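Local coordinates for phosphoheptose isomerase (PDB 5I01), which isomerises sedoheptulose 7-phosphate to D-glycero-D-manno-heptose 7-phosphate, the zinc-dependent first step of heptose synthesis for gonococcal lipooligosaccharide, at the interface of chains A and B. Residues are numbered along the deposited sequence; one frame, centred on the assembly and turned at random. Chains: chain A/B, Phosphoheptose isomerase.

Contact 1: the interface of chains A and B. Residues chain A 29, 32-33, 186, 190, 193; chain B 6-7, 9-10, 13.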
# COMPACT_ATOMS: atom_id res chain seq x y z
N VAL A 29 -8.22 -28.58 13.07
CA VAL A 29 -7.10 -29.32 12.50
C VAL A 29 -7.49 -29.92 11.14
O VAL A 29 -6.79 -29.68 10.17
CB VAL A 29 -6.53 -30.39 13.45
CG1 VAL A 29 -5.40 -31.17 12.78
CG2 VAL A 29 -6.01 -29.73 14.71
N THR A 32 -8.26 -27.04 8.36
CA THR A 32 -6.97 -26.43 7.97
C THR A 32 -6.19 -27.32 6.99
O THR A 32 -5.62 -26.81 6.02
CB THR A 32 -6.08 -26.07 9.20
OG1 THR A 32 -6.79 -25.20 10.07
CG2 THR A 32 -4.80 -25.35 8.79
N VAL A 33 -6.19 -28.64 7.21
CA VAL A 33 -5.56 -29.57 6.27
C VAL A 33 -6.29 -29.53 4.92
O VAL A 33 -5.65 -29.43 3.88
CB VAL A 33 -5.47 -31.02 6.83
CG1 VAL A 33 -4.94 -31.98 5.78
CG2 VAL A 33 -4.57 -31.06 8.06
N ALA A 186 0.14 -22.18 9.70
CA ALA A 186 0.01 -23.63 9.62
C ALA A 186 -0.25 -24.11 8.18
O ALA A 186 0.26 -25.15 7.78
CB ALA A 186 -1.10 -24.11 10.54
N CYS A 190 2.35 -26.30 5.75
CA CYS A 190 1.87 -27.53 5.08
C CYS A 190 2.18 -27.54 3.58
O CYS A 190 2.47 -28.60 3.01
CB CYS A 190 0.37 -27.73 5.27
SG CYS A 190 -0.05 -28.25 6.93
N SER A 193 5.99 -28.19 3.17
CA SER A 193 6.36 -29.60 3.35
C SER A 193 6.21 -30.43 2.06
O SER A 193 6.87 -31.46 1.93
CB SER A 193 5.59 -30.23 4.52
OG SER A 193 4.20 -30.30 4.26
N LEU B 6 0.08 -34.17 7.52
CA LEU B 6 -0.41 -32.79 7.54
C LEU B 6 -1.22 -32.47 8.80
O LEU B 6 -1.07 -31.38 9.35
CB LEU B 6 -1.24 -32.48 6.29
CG LEU B 6 -0.50 -32.53 4.95
CD1 LEU B 6 -1.46 -32.24 3.82
CD2 LEU B 6 0.65 -31.53 4.93
N GLN B 7 -2.06 -33.41 9.24
CA GLN B 7 -2.81 -33.31 10.51
C GLN B 7 -1.90 -33.10 11.71
O GLN B 7 -2.18 -32.28 12.58
CB GLN B 7 -3.68 -34.55 10.76
CG GLN B 7 -5.01 -34.60 10.00
CD GLN B 7 -4.94 -35.20 8.59
OE1 GLN B 7 -3.95 -35.85 8.20
NE2 GLN B 7 -6.00 -34.98 7.82
N ARG B 9 1.34 -32.03 11.72
CA ARG B 9 2.00 -30.75 11.52
C ARG B 9 1.13 -29.60 12.02
O ARG B 9 1.59 -28.76 12.79
CB ARG B 9 2.34 -30.56 10.04
CG ARG B 9 3.13 -29.31 9.70
CD ARG B 9 3.66 -29.36 8.27
NE ARG B 9 4.73 -30.34 8.09
CZ ARG B 9 5.99 -30.22 8.54
NH1 ARG B 9 6.39 -29.15 9.23
NH2 ARG B 9 6.86 -31.19 8.29
N VAL B 10 -0.13 -29.58 11.59
CA VAL B 10 -1.07 -28.55 12.03
C VAL B 10 -1.27 -28.65 13.54
O VAL B 10 -1.22 -27.64 14.25
CB VAL B 10 -2.43 -28.64 11.28
CG1 VAL B 10 -3.48 -27.72 11.90
CG2 VAL B 10 -2.26 -28.29 9.81
N HIS B 13 1.63 -27.19 15.25
CA HIS B 13 1.52 -25.72 15.15
C HIS B 13 0.62 -25.10 16.23
O HIS B 13 0.98 -24.08 16.81
CB HIS B 13 1.03 -25.29 13.76
CG HIS B 13 2.13 -25.12 12.77
ND1 HIS B 13 2.80 -23.93 12.61
CD2 HIS B 13 2.71 -25.99 11.91
CE1 HIS B 13 3.74 -24.07 11.69
NE2 HIS B 13 3.70 -25.31 11.25
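With CG1 anti to its backbone N (chi1 171°), B:Val10 turns CG2 toward A:Cys190 and CG1 toward A:Val29, so that one branched residue touches two helices of chain A. The thiol of A:Cys190, with SG anti to its carbonyl carbon (chi1 -73°), meets the CG2 branch: SG lies 3.6 Å from CG2 of B:Val10. On the other prong, the side chains of A:Val29 and B:Val10 slide past each other in opposite directions, and the methyl CG2 of A:Thr32 comes up beside both branches of the B valine. One turn on from A:Val29, A:Val33 straddles the start of the partner helix. Its CG1 packs 3.8 Å from CB of B:Leu6, while its CG2 stands 3.6 Å from the backbone N of B:Gln7, whose side chain, bent at chi2, crosses the valine at about a right angle. B:Leu6 sends CD2 the opposite way, to 3.8 Å from CB of A:Cys190. At the flank, NE of the B:Arg9 guanidinium runs 3.7 Å from CB of A:Ser193; the serine hydroxyl OG gives a hydrogen bond of 2.7 Å to the carbonyl O of A:Cys190, from above the carbonyl plane. A:Ala186 sets its CA over the centre of one face of the B:His13 ring. Cohesion across this patch thus rests on apolar packing, as the first turns of B helix 6-24 lodge between A helix 29-44 and the C-terminal A helix 173-193.

Contact 2: the interface of chains A and B. Residues chain A 56, 59, 174, 177-178; chain B 63, 67, 185.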
# COMPACT_ATOMS: atom_id res chain seq x y z
N GLY A 56 -7.69 -5.40 10.26
CA GLY A 56 -6.67 -6.38 10.62
C GLY A 56 -6.59 -7.54 9.63
O GLY A 56 -5.53 -8.14 9.45
N ALA A 59 -4.33 -6.62 6.62
CA ALA A 59 -2.98 -6.96 7.06
C ALA A 59 -2.70 -8.46 6.95
O ALA A 59 -1.64 -8.85 6.47
CB ALA A 59 -2.75 -6.48 8.49
N ALA A 174 -10.43 -9.43 18.24
CA ALA A 174 -9.01 -9.56 18.52
C ALA A 174 -8.55 -11.02 18.63
O ALA A 174 -7.54 -11.40 18.05
CB ALA A 174 -8.64 -8.78 19.78
N GLN A 177 -8.72 -12.65 14.94
CA GLN A 177 -7.54 -12.27 14.14
C GLN A 177 -6.31 -13.09 14.52
O GLN A 177 -5.61 -13.58 13.66
CB GLN A 177 -7.23 -10.77 14.26
CG GLN A 177 -8.11 -9.88 13.39
CD GLN A 177 -8.16 -8.41 13.82
OE1 GLN A 177 -7.45 -7.96 14.74
NE2 GLN A 177 -9.02 -7.64 13.15
N GLU A 178 -6.07 -13.23 15.82
CA GLU A 178 -4.89 -13.95 16.34
C GLU A 178 -4.89 -15.43 15.96
O GLU A 178 -3.82 -15.99 15.68
CB GLU A 178 -4.80 -13.80 17.85
CG GLU A 178 -4.48 -12.38 18.29
CD GLU A 178 -4.88 -12.08 19.73
OE1 GLU A 178 -5.16 -13.04 20.49
OE2 GLU A 178 -4.91 -10.88 20.09
N HIS B 63 -1.57 -2.86 10.89
CA HIS B 63 -2.63 -3.32 11.81
C HIS B 63 -2.72 -2.39 13.03
O HIS B 63 -3.78 -1.86 13.34
CB HIS B 63 -2.31 -4.76 12.24
CG HIS B 63 -3.42 -5.48 12.93
ND1 HIS B 63 -3.72 -6.79 12.63
CD2 HIS B 63 -4.28 -5.11 13.90
CE1 HIS B 63 -4.72 -7.19 13.39
NE2 HIS B 63 -5.08 -6.19 14.17
N GLU B 67 -5.94 0.49 14.07
CA GLU B 67 -6.77 0.42 15.27
C GLU B 67 -6.68 1.70 16.12
O GLU B 67 -7.60 2.00 16.85
CB GLU B 67 -6.47 -0.85 16.04
CG GLU B 67 -6.85 -2.05 15.17
CD GLU B 67 -6.78 -3.37 15.88
OE1 GLU B 67 -6.05 -3.48 16.88
OE2 GLU B 67 -7.46 -4.31 15.40
N HIS B 185 -2.68 -5.95 20.52
CA HIS B 185 -4.06 -5.92 21.00
C HIS B 185 -4.19 -5.60 22.50
O HIS B 185 -5.12 -4.92 22.91
CB HIS B 185 -4.76 -7.24 20.69
CG HIS B 185 -5.16 -7.37 19.25
ND1 HIS B 185 -5.11 -8.57 18.57
CD2 HIS B 185 -5.62 -6.46 18.37
CE1 HIS B 185 -5.53 -8.38 17.33
NE2 HIS B 185 -5.84 -7.11 17.18
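The zinc site of this SIS-family isomerase is assembled at the subunit boundary: B:His63, B:Glu67 and B:His185 bind the metal, while the start of helix 173-193 of chain A supplies A:Gln177, a predicted ligand of both zinc and substrate. With CG anti to its backbone N (chi1 -167°), B:His63 carries its ring across to the amide of A:Gln177. The two meet tip to tip, their planes 86° apart, with OE1 at the ring's edge and 3.0 Å from NE2. The same amide oxygen lies 3.0 Å from NE2 of B:His185, whose side chain the glutamine crosses at about a right angle. OE1 thus faces the same point as both NE2 atoms, which fits the additional zinc ligand it is predicted to be; OE2 of B:Glu67 joins them, 3.7 Å from OE1 of A:Gln177. Behind the ligands, ND1 of B:His185 donates a hydrogen bond of 2.8 Å to the carboxylate oxygen OE2 of A:Glu178, 155° at the hydrogen. The bond arrives on the anti side of the carboxylate and near the imidazole plane; it would hold the ring's rotation so that NE2 points at the zinc. Each histidine is also covered on one face. CB of A:Ala174 sits over the centre of the B:His185 ring, and CA of A:Gly56, at the start of helix 56-69, lies over the face of the B:His63 ring, offset toward the rim, 3.5 Å from CE1.

About 23 Å separates the centres of contact 1 and contact 2, yet both use helix 173-193 of chain A: its first turns serve contact 2 and its last turns contact 1. A single helix therefore spans from the metal site to the packing of the partner's N-terminal helix. Helix 173-194 of chain B gives the metal ligand B:His185 to contact 2, and by the two-fold symmetry of the A–B interface each copy of the helix plays all these parts. Apolar docking at contact 1 would thus help hold the subunits in the register that contact 2 needs, which would make the active site depend on this A–B pairing within the homotetramer.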